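PDB 6YGA: N-alpha-acetyltransferase 35, NatC auxiliary subunit from Saccharomyces cerevisiae, which serves as the auxiliary subunit of the NatC N-terminal acetyltransferase, which acetylates the N-terminal methionine of the L-A virus Gag protein. Local coordinates for residues Ile67-Glu72 and Ser274-Lys279; Ser60-Ser65 and Gln284-Lys289; Leu366-Phe371 and Cys436-Phe441. All blocks are in the same frame, centred on the assembly; numbering follows the deposited sequence.

Interaction 1. Residues Ile67-Glu72 and Ser274-Lys279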
loop_
_atom_site.group_PDB
_atom_site.type_symbol
_atom_site.label_atom_id
_atom_site.label_comp_id
_atom_site.label_asym_id
_atom_site.label_seq_id
_atom_site.Cartn_x
_atom_site.Cartn_y
_atom_site.Cartn_z
ATOM N N ILE B 67 24.523 10.216 14.589
ATOM C CA ILE B 67 24.329 8.812 14.932
ATOM C C ILE B 67 25.446 8.358 15.858
ATOM O O ILE B 67 26.634 8.565 15.580
ATOM C CB ILE B 67 24.273 7.951 13.661
ATOM C CG1 ILE B 67 23.041 8.307 12.822
ATOM C CG2 ILE B 67 24.269 6.470 14.024
ATOM C CD1 ILE B 67 22.997 7.630 11.459
ATOM N N GLU B 68 25.068 7.738 16.972
ATOM C CA GLU B 68 26.029 7.231 17.940
ATOM C C GLU B 68 26.499 5.845 17.511
ATOM O O GLU B 68 25.679 4.946 17.295
ATOM C CB GLU B 68 25.408 7.177 19.337
ATOM C CG GLU B 68 24.701 8.462 19.769
ATOM C CD GLU B 68 25.645 9.648 19.910
ATOM O OE1 GLU B 68 26.833 9.439 20.233
ATOM O OE2 GLU B 68 25.194 10.795 19.705
ATOM N N LEU B 69 27.813 5.677 17.378
ATOM C CA LEU B 69 28.407 4.406 16.990
ATOM C C LEU B 69 29.372 3.931 18.066
ATOM O O LEU B 69 30.029 4.738 18.729
ATOM C CB LEU B 69 29.155 4.515 15.656
ATOM C CG LEU B 69 28.356 4.896 14.411
ATOM C CD1 LEU B 69 29.275 5.055 13.208
ATOM C CD2 LEU B 69 27.271 3.867 14.129
ATOM N N THR B 70 29.451 2.612 18.232
ATOM C CA THR B 70 30.416 2.016 19.138
ATOM C C THR B 70 31.800 2.007 18.495
ATOM O O THR B 70 31.962 2.257 17.297
ATOM C CB THR B 70 30.002 0.594 19.517
ATOM O OG1 THR B 70 30.220 -0.284 18.404
ATOM C CG2 THR B 70 28.528 0.554 19.904
ATOM N N ALA B 71 32.811 1.718 19.318
ATOM C CA ALA B 71 34.179 1.648 18.818
ATOM C C ALA B 71 34.322 0.570 17.750
ATOM O O ALA B 71 34.995 0.779 16.733
ATOM C CB ALA B 71 35.144 1.396 19.975
ATOM N N GLU B 72 33.691 -0.589 17.958
ATOM C CA GLU B 72 33.732 -1.643 16.948
ATOM C C GLU B 72 33.068 -1.193 15.654
ATOM O O GLU B 72 33.570 -1.473 14.560
ATOM C CB GLU B 72 33.061 -2.911 17.479
ATOM C CG GLU B 72 33.800 -3.601 18.617
ATOM C CD GLU B 72 33.516 -2.981 19.971
ATOM O OE1 GLU B 72 33.471 -1.737 20.069
ATOM O OE2 GLU B 72 33.326 -3.742 20.942
ATOM N N SER B 274 26.012 -2.143 10.803
ATOM C CA SER B 274 25.845 -0.935 11.598
ATOM C C SER B 274 25.133 0.120 10.762
ATOM O O SER B 274 24.884 -0.064 9.568
ATOM C CB SER B 274 27.195 -0.412 12.103
ATOM O OG SER B 274 28.022 -0.010 11.025
ATOM N N THR B 275 24.803 1.231 11.419
ATOM C CA THR B 275 24.282 2.416 10.756
ATOM C C THR B 275 25.393 3.341 10.266
ATOM O O THR B 275 25.133 4.518 9.992
ATOM C CB THR B 275 23.338 3.175 11.693
ATOM O OG1 THR B 275 24.000 3.425 12.940
ATOM C CG2 THR B 275 22.076 2.365 11.953
ATOM N N TYR B 276 26.621 2.824 10.153
ATOM C CA TYR B 276 27.762 3.642 9.751
ATOM C C TYR B 276 27.538 4.284 8.388
ATOM O O TYR B 276 27.899 5.447 8.173
ATOM C CB TYR B 276 29.028 2.780 9.740
ATOM C CG TYR B 276 30.288 3.468 9.252
ATOM C CD1 TYR B 276 30.628 3.468 7.904
ATOM C CD2 TYR B 276 31.153 4.094 10.143
ATOM C CE1 TYR B 276 31.781 4.088 7.455
ATOM C CE2 TYR B 276 32.311 4.714 9.702
ATOM C CZ TYR B 276 32.618 4.708 8.356
ATOM O OH TYR B 276 33.767 5.324 7.913
ATOM N N ILE B 277 26.941 3.541 7.453
ATOM C CA ILE B 277 26.781 4.053 6.097
ATOM C C ILE B 277 25.805 5.223 6.063
ATOM O O ILE B 277 25.929 6.118 5.219
ATOM C CB ILE B 277 26.341 2.922 5.150
ATOM C CG1 ILE B 277 26.421 3.389 3.697
ATOM C CG2 ILE B 277 24.931 2.450 5.487
ATOM C CD1 ILE B 277 25.909 2.370 2.712
ATOM N N GLN B 278 24.827 5.246 6.971
ATOM C CA GLN B 278 23.920 6.386 7.028
ATOM C C GLN B 278 24.641 7.647 7.477
ATOM O O GLN B 278 24.224 8.756 7.130
ATOM C CB GLN B 278 22.752 6.096 7.972
ATOM C CG GLN B 278 21.970 4.836 7.643
ATOM C CD GLN B 278 20.778 4.628 8.567
ATOM O OE1 GLN B 278 20.015 5.557 8.836
ATOM N NE2 GLN B 278 20.617 3.405 9.058
ATOM N N LYS B 279 25.719 7.506 8.243
ATOM C CA LYS B 279 26.349 8.678 8.835
ATOM C C LYS B 279 27.400 9.293 7.920
ATOM O O LYS B 279 27.573 10.517 7.925
ATOM C CB LYS B 279 26.961 8.304 10.190
ATOM C CG LYS B 279 27.761 9.405 10.862
ATOM C CD LYS B 279 28.130 9.013 12.287
ATOM C CE LYS B 279 28.864 10.138 12.999
ATOM N NZ LYS B 279 28.892 9.954 14.478
#

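Interaction 2. Residues Ser60-Ser65 and Gln284-Lys289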
loop_
_atom_site.group_PDB
_atom_site.type_symbol
_atom_site.label_atom_id
_atom_site.label_comp_id
_atom_site.label_asym_id
_atom_site.label_seq_id
_atom_site.Cartn_x
_atom_site.Cartn_y
_atom_site.Cartn_z
ATOM N N SER B 60 18.619 15.155 16.887
ATOM C CA SER B 60 19.020 13.750 16.904
ATOM C C SER B 60 18.209 12.919 15.919
ATOM O O SER B 60 18.756 12.056 15.223
ATOM C CB SER B 60 18.877 13.188 18.319
ATOM O OG SER B 60 19.461 14.058 19.273
ATOM N N LYS B 61 16.904 13.177 15.833
ATOM C CA LYS B 61 16.023 12.371 15.000
ATOM C C LYS B 61 16.041 12.787 13.532
ATOM O O LYS B 61 15.534 12.040 12.690
ATOM C CB LYS B 61 14.595 12.438 15.552
ATOM C CG LYS B 61 14.513 12.341 17.071
ATOM C CD LYS B 61 13.160 11.817 17.543
ATOM C CE LYS B 61 12.043 12.831 17.340
ATOM N NZ LYS B 61 10.706 12.255 17.675
ATOM N N LEU B 62 16.626 13.941 13.203
ATOM C CA LEU B 62 16.684 14.429 11.829
ATOM C C LEU B 62 18.107 14.657 11.327
ATOM O O LEU B 62 18.281 15.174 10.216
ATOM C CB LEU B 62 15.885 15.729 11.691
ATOM C CG LEU B 62 14.362 15.630 11.626
ATOM C CD1 LEU B 62 13.731 17.012 11.725
ATOM C CD2 LEU B 62 13.926 14.933 10.348
ATOM N N ASP B 63 19.129 14.293 12.101
ATOM C CA ASP B 63 20.524 14.536 11.734
ATOM C C ASP B 63 21.279 13.214 11.797
ATOM O O ASP B 63 21.562 12.708 12.889
ATOM C CB ASP B 63 21.163 15.579 12.658
ATOM C CG ASP B 63 22.482 16.126 12.120
ATOM O OD1 ASP B 63 23.126 15.457 11.286
ATOM O OD2 ASP B 63 22.882 17.234 12.541
ATOM N N SER B 64 21.617 12.662 10.626
ATOM C CA SER B 64 22.378 11.419 10.562
ATOM C C SER B 64 23.844 11.609 10.941
ATOM O O SER B 64 24.540 10.619 11.192
ATOM C CB SER B 64 22.269 10.808 9.162
ATOM O OG SER B 64 22.550 11.767 8.155
ATOM N N SER B 65 24.330 12.851 10.985
ATOM C CA SER B 65 25.695 13.087 11.437
ATOM C C SER B 65 25.854 12.836 12.928
ATOM O O SER B 65 26.984 12.688 13.403
ATOM C CB SER B 65 26.128 14.516 11.106
ATOM O OG SER B 65 26.020 14.774 9.717
ATOM N N GLN B 284 20.244 11.862 2.245
ATOM C CA GLN B 284 19.276 12.949 2.270
ATOM C C GLN B 284 18.069 12.639 3.147
ATOM O O GLN B 284 17.093 13.394 3.128
ATOM C CB GLN B 284 18.811 13.279 0.849
ATOM C CG GLN B 284 19.929 13.671 -0.104
ATOM C CD GLN B 284 19.408 14.211 -1.420
ATOM O OE1 GLN B 284 18.221 14.504 -1.558
ATOM N NE2 GLN B 284 20.297 14.345 -2.398
ATOM N N PHE B 285 18.115 11.557 3.913
ATOM C CA PHE B 285 16.998 11.092 4.718
ATOM C C PHE B 285 17.373 11.071 6.195
ATOM O O PHE B 285 18.559 11.006 6.540
ATOM C CB PHE B 285 16.563 9.688 4.272
ATOM C CG PHE B 285 16.023 9.639 2.871
ATOM C CD1 PHE B 285 16.876 9.503 1.787
ATOM C CD2 PHE B 285 14.660 9.733 2.638
ATOM C CE1 PHE B 285 16.377 9.464 0.496
ATOM C CE2 PHE B 285 14.156 9.692 1.351
ATOM C CZ PHE B 285 15.014 9.558 0.279
ATOM N N PRO B 286 16.392 11.135 7.092
ATOM C CA PRO B 286 16.691 11.060 8.532
ATOM C C PRO B 286 17.251 9.697 8.897
ATOM O O PRO B 286 17.006 8.708 8.189
ATOM C CB PRO B 286 15.324 11.295 9.194
ATOM C CG PRO B 286 14.498 11.971 8.147
ATOM C CD PRO B 286 14.965 11.404 6.841
ATOM N N PRO B 287 18.012 9.602 9.986
ATOM C CA PRO B 287 18.557 8.303 10.390
ATOM C C PRO B 287 17.473 7.383 10.929
ATOM O O PRO B 287 16.506 7.824 11.555
ATOM C CB PRO B 287 19.563 8.670 11.483
ATOM C CG PRO B 287 19.029 9.929 12.061
ATOM C CD PRO B 287 18.419 10.679 10.904
ATOM N N ARG B 288 17.650 6.085 10.682
ATOM C CA ARG B 288 16.722 5.065 11.149
ATOM C C ARG B 288 17.482 3.953 11.853
ATOM O O ARG B 288 18.569 3.560 11.417
ATOM C CB ARG B 288 15.904 4.466 9.997
ATOM C CG ARG B 288 14.912 5.423 9.369
ATOM C CD ARG B 288 13.795 4.667 8.673
ATOM N NE ARG B 288 12.896 5.559 7.950
ATOM C CZ ARG B 288 11.744 5.176 7.408
ATOM N NH1 ARG B 288 11.346 3.915 7.517
ATOM N NH2 ARG B 288 10.987 6.052 6.763
ATOM N N LYS B 289 16.904 3.449 12.939
ATOM C CA LYS B 289 17.479 2.309 13.634
ATOM C C LYS B 289 17.258 1.033 12.827
ATOM O O LYS B 289 16.363 0.946 11.984
ATOM C CB LYS B 289 16.865 2.158 15.026
ATOM C CG LYS B 289 17.138 3.319 15.967
ATOM C CD LYS B 289 18.631 3.522 16.179
ATOM C CE LYS B 289 18.911 4.149 17.536
ATOM N NZ LYS B 289 18.490 3.240 18.636
#

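Interaction 3. Residues Leu366-Phe371 and Cys436-Phe441. With EDO (1,2-ethanediol), chain C.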
loop_
_atom_site.group_PDB
_atom_site.type_symbol
_atom_site.label_atom_id
_atom_site.label_comp_id
_atom_site.label_asym_id
_atom_site.label_seq_id
_atom_site.Cartn_x
_atom_site.Cartn_y
_atom_site.Cartn_z
ATOM N N LEU B 366 -10.704 -13.072 -26.926
ATOM C CA LEU B 366 -10.955 -14.368 -26.304
ATOM C C LEU B 366 -11.882 -14.231 -25.103
ATOM O O LEU B 366 -12.752 -15.081 -24.883
ATOM C CB LEU B 366 -9.638 -15.022 -25.891
ATOM C CG LEU B 366 -8.974 -15.937 -26.919
ATOM C CD1 LEU B 366 -7.592 -16.342 -26.439
ATOM C CD2 LEU B 366 -9.836 -17.167 -27.173
ATOM N N HIS B 367 -11.709 -13.169 -24.311
ATOM C CA HIS B 367 -12.602 -12.949 -23.179
ATOM C C HIS B 367 -14.030 -12.716 -23.651
ATOM O O HIS B 367 -14.977 -13.279 -23.089
ATOM C CB HIS B 367 -12.121 -11.766 -22.339
ATOM C CG HIS B 367 -10.872 -12.044 -21.563
ATOM N ND1 HIS B 367 -9.642 -12.199 -22.165
ATOM C CD2 HIS B 367 -10.663 -12.200 -20.234
ATOM C CE1 HIS B 367 -8.729 -12.436 -21.241
ATOM N NE2 HIS B 367 -9.322 -12.443 -20.061
ATOM N N VAL B 368 -14.203 -11.894 -24.687
ATOM C CA VAL B 368 -15.539 -11.628 -25.212
ATOM C C VAL B 368 -16.151 -12.900 -25.777
ATOM O O VAL B 368 -17.342 -13.173 -25.586
ATOM C CB VAL B 368 -15.484 -10.512 -26.272
ATOM C CG1 VAL B 368 -16.867 -10.263 -26.854
ATOM C CG2 VAL B 368 -14.911 -9.237 -25.669
ATOM N N LYS B 369 -15.344 -13.706 -26.470
ATOM C CA LYS B 369 -15.856 -14.920 -27.097
ATOM C C LYS B 369 -16.325 -15.931 -26.060
ATOM O O LYS B 369 -17.383 -16.548 -26.223
ATOM C CB LYS B 369 -14.784 -15.533 -27.997
ATOM C CG LYS B 369 -15.090 -16.940 -28.476
ATOM C CD LYS B 369 -14.243 -17.281 -29.690
ATOM C CE LYS B 369 -13.940 -18.767 -29.763
ATOM N NZ LYS B 369 -12.999 -19.194 -28.688
ATOM N N GLU B 370 -15.558 -16.123 -24.987
ATOM C CA GLU B 370 -15.954 -17.115 -23.993
ATOM C C GLU B 370 -17.160 -16.651 -23.186
ATOM O O GLU B 370 -17.910 -17.485 -22.667
ATOM C CB GLU B 370 -14.771 -17.452 -23.079
ATOM C CG GLU B 370 -13.606 -18.112 -23.818
ATOM C CD GLU B 370 -12.391 -18.366 -22.932
ATOM O OE1 GLU B 370 -12.568 -18.589 -21.720
ATOM O OE2 GLU B 370 -11.253 -18.337 -23.451
ATOM N N PHE B 371 -17.372 -15.339 -23.077
ATOM C CA PHE B 371 -18.522 -14.810 -22.353
ATOM C C PHE B 371 -19.774 -14.721 -23.217
ATOM O O PHE B 371 -20.886 -14.889 -22.703
ATOM C CB PHE B 371 -18.193 -13.429 -21.780
ATOM C CG PHE B 371 -19.337 -12.792 -21.042
ATOM C CD1 PHE B 371 -19.581 -13.105 -19.714
ATOM C CD2 PHE B 371 -20.167 -11.876 -21.674
ATOM C CE1 PHE B 371 -20.635 -12.519 -19.026
ATOM C CE2 PHE B 371 -21.225 -11.287 -20.997
ATOM C CZ PHE B 371 -21.460 -11.608 -19.669
ATOM N N CYS B 436 -20.376 -4.002 -25.852
ATOM C CA CYS B 436 -21.088 -3.271 -24.807
ATOM C C CYS B 436 -21.533 -4.210 -23.690
ATOM O O CYS B 436 -21.419 -3.876 -22.505
ATOM C CB CYS B 436 -22.285 -2.533 -25.413
ATOM S SG CYS B 436 -23.323 -1.621 -24.246
ATOM N N SER B 437 -22.009 -5.406 -24.049
ATOM C CA SER B 437 -22.449 -6.368 -23.041
ATOM C C SER B 437 -21.285 -6.825 -22.166
ATOM O O SER B 437 -21.392 -6.848 -20.936
ATOM C CB SER B 437 -23.126 -7.560 -23.721
ATOM O OG SER B 437 -23.198 -8.684 -22.862
ATOM N N TRP B 438 -20.158 -7.189 -22.786
ATOM C CA TRP B 438 -19.011 -7.656 -22.011
ATOM C C TRP B 438 -18.430 -6.541 -21.149
ATOM O O TRP B 438 -18.024 -6.780 -20.006
ATOM C CB TRP B 438 -17.936 -8.223 -22.939
ATOM C CG TRP B 438 -16.727 -8.724 -22.206
ATOM C CD1 TRP B 438 -16.523 -9.987 -21.729
ATOM C CD2 TRP B 438 -15.556 -7.972 -21.862
ATOM N NE1 TRP B 438 -15.297 -10.068 -21.113
ATOM C CE2 TRP B 438 -14.684 -8.845 -21.180
ATOM C CE3 TRP B 438 -15.160 -6.646 -22.062
ATOM C CZ2 TRP B 438 -13.441 -8.435 -20.701
ATOM C CZ3 TRP B 438 -13.927 -6.242 -21.584
ATOM C CH2 TRP B 438 -13.081 -7.133 -20.912
ATOM N N THR B 439 -18.369 -5.318 -21.685
ATOM C CA THR B 439 -17.914 -4.184 -20.889
ATOM C C THR B 439 -18.816 -3.968 -19.681
ATOM O O THR B 439 -18.334 -3.678 -18.581
ATOM C CB THR B 439 -17.866 -2.919 -21.751
ATOM O OG1 THR B 439 -17.114 -3.179 -22.942
ATOM C CG2 THR B 439 -17.208 -1.777 -20.985
ATOM N N TYR B 440 -20.130 -4.113 -19.866
ATOM C CA TYR B 440 -21.052 -3.939 -18.750
ATOM C C TYR B 440 -20.807 -4.984 -17.671
ATOM O O TYR B 440 -20.823 -4.668 -16.475
ATOM C CB TYR B 440 -22.496 -3.998 -19.247
ATOM C CG TYR B 440 -23.527 -3.774 -18.167
ATOM C CD1 TYR B 440 -23.609 -2.559 -17.497
ATOM C CD2 TYR B 440 -24.428 -4.773 -17.828
ATOM C CE1 TYR B 440 -24.556 -2.349 -16.514
ATOM C CE2 TYR B 440 -25.376 -4.574 -16.849
ATOM C CZ TYR B 440 -25.438 -3.362 -16.194
ATOM O OH TYR B 440 -26.385 -3.165 -15.216
ATOM N N PHE B 441 -20.562 -6.233 -18.076
ATOM C CA PHE B 441 -20.277 -7.283 -17.103
ATOM C C PHE B 441 -19.040 -6.955 -16.277
ATOM O O PHE B 441 -19.039 -7.134 -15.053
ATOM C CB PHE B 441 -20.094 -8.627 -17.807
ATOM C CG PHE B 441 -19.438 -9.663 -16.945
ATOM C CD1 PHE B 441 -20.160 -10.327 -15.965
ATOM C CD2 PHE B 441 -18.094 -9.962 -17.103
ATOM C CE1 PHE B 441 -19.556 -11.274 -15.164
ATOM C CE2 PHE B 441 -17.485 -10.908 -16.304
ATOM C CZ PHE B 441 -18.215 -11.566 -15.334
HETATM C C1 EDO C . -13.979 -13.840 -19.488
HETATM O O1 EDO C . -15.230 -13.864 -20.185
HETATM C C2 EDO C . -13.975 -12.703 -18.473
HETATM O O2 EDO C . -14.145 -11.449 -19.146
#

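Interaction 1. Residues Ile67-Glu72 and Ser274-Lys279
An ST turn, in which the OG of S274 accepts from the backbone N of Y276 at 3.3 Å, leads into the short helix 276-280, and the extended residues I67-L69 lie across this turn. I67 and L69 both point at it. CG2 of I67, anti to its own backbone N, meets OG1 of T275 at 3.2 Å; CD1, at the end of the other branch, packs on CB of Q278 at 3.8 Å, the two side chains crossing at about a right angle. The two methyls of L69 divide between T275 and Y276: CD2 approaches the same T275 hydroxyl, and CD1 comes to the edge of the Y276 ring, 3.7 Å from CD2 of the tyrosine. The ring also stacks with H280 and forms a cation-pi pair with R118. Residues 67-72, within the Mak10 family region, are thus held at the protein surface against helix 276-280. Beyond L69 the chain enters helix 71-75, where T70 is the N-cap; its side chain caps a backbone N and its own N donates to E73 OE1, as in a capping box. One hydrogen bond joins the two segments. K279, CG anti to the backbone N (chi1 175°) and extended from there on, reaches I67 O with NZ at 2.9 Å, in the carbonyl plane and with a C=O...N angle of 157°. E68 OE1, 6.1 Å from K279 NZ, makes no salt bridge with it.

Interaction 2. Residues Ser60-Ser65 and Gln284-Lys289
The nearly flat pyrrolidine rings of P286 and P287 meet the backbone of residues 60-65 with their ring carbons. CD of P287 sits 3.7 Å from K61 O and also lies against S64 N, while its CG packs between S60 O and D63 O and its CB rests near CA and CB of S64. Beside it, P286 puts CB 3.6 Å from K61 O. L62 runs alongside P286, pointing the same way, with CD2 3.7 Å from P286 CG. Residues 60-65 run past the prolines, and at their end D63 forms an Asx turn: D63 OD1 accepts from S65 N at 2.9 Å, from above the carboxylate plane. The other oxygen, OD2, takes a salt bridge from R22 of the N-alpha-acetyltransferase 38 chain, whose R51 also binds S64 OG. L62 packs in turn on P30 of the N-alpha-acetyltransferase 30 chain. No hydrogen bond crosses between the two loops, and the prolines have no N-H to give. Carbonyl oxygens meet ring carbons instead, so the loops are joined by van der Waals packing of ring carbons on backbone, while D63, S64 and S65 turn polar atoms to N-alpha-acetyltransferase 38.

Interaction 3. Residues Leu366-Phe371 and Cys436-Phe441
W438, F371 and F441 form an aromatic cluster where segments 366-371 and 436-441, of helices 360-372 and 433-456, cross almost perpendicularly, their axes 10.1 Å apart at 93°. All three side chains leave their helices with CG anti to the backbone N. The indole of W438 turns its edge to the face of F371 in an offset edge-to-face pair, planes at 79°, and F371 CB packs at the indole edge, 3.8 Å from W438 CD1. V368 CG2 lies over an indole face, a CH-pi contact 4.1 Å from the centroid of the five-membered ring. The far end of F371 reaches F441 in an offset stack, centroids 4.8 Å apart and planes at 30°, with F371 CE1 over the F441 face. S437 OG sits at the edge of the F371 ring, and F482 of helix 465-506 packs on both phenylalanines within the helical region assigned to the NAA35-like TPR family. An ethanediol, probably from the crystallisation liquor, accepts from W438 NE1 through O2 at 2.7 Å and donates from O1 to H367 O at 3.0 Å. Between these segments the joining is apolar and aromatic, and the buried indole N-H and the H367 carbonyl are bridged by the diol rather than bonded to each other.

Interactions 1 and 2 are neighbours, their centres 12 Å apart, and together join residues 60-72 to residues 274-289. Q278 OE1 probably accepts from R288 N at 3.0 Å, tying helix 276-280 to the proline loop; K279 packs on the S64 and S65 carbonyls, and I67 touches P287. The side chains of I67 and P287 each lie about 4 Å from a bound ethanediol, probably from the crystallisation liquor. The N-alpha-acetyltransferase 38 chain reaches both contacts, and the N-alpha-acetyltransferase 30 chain reaches interaction 2. Interaction 3 stands apart, on the opposite side of the chain's centre: its centre lies about 60 Å from that of interaction 1 and 54 Å from that of interaction 2, and no other subunit touches its segments.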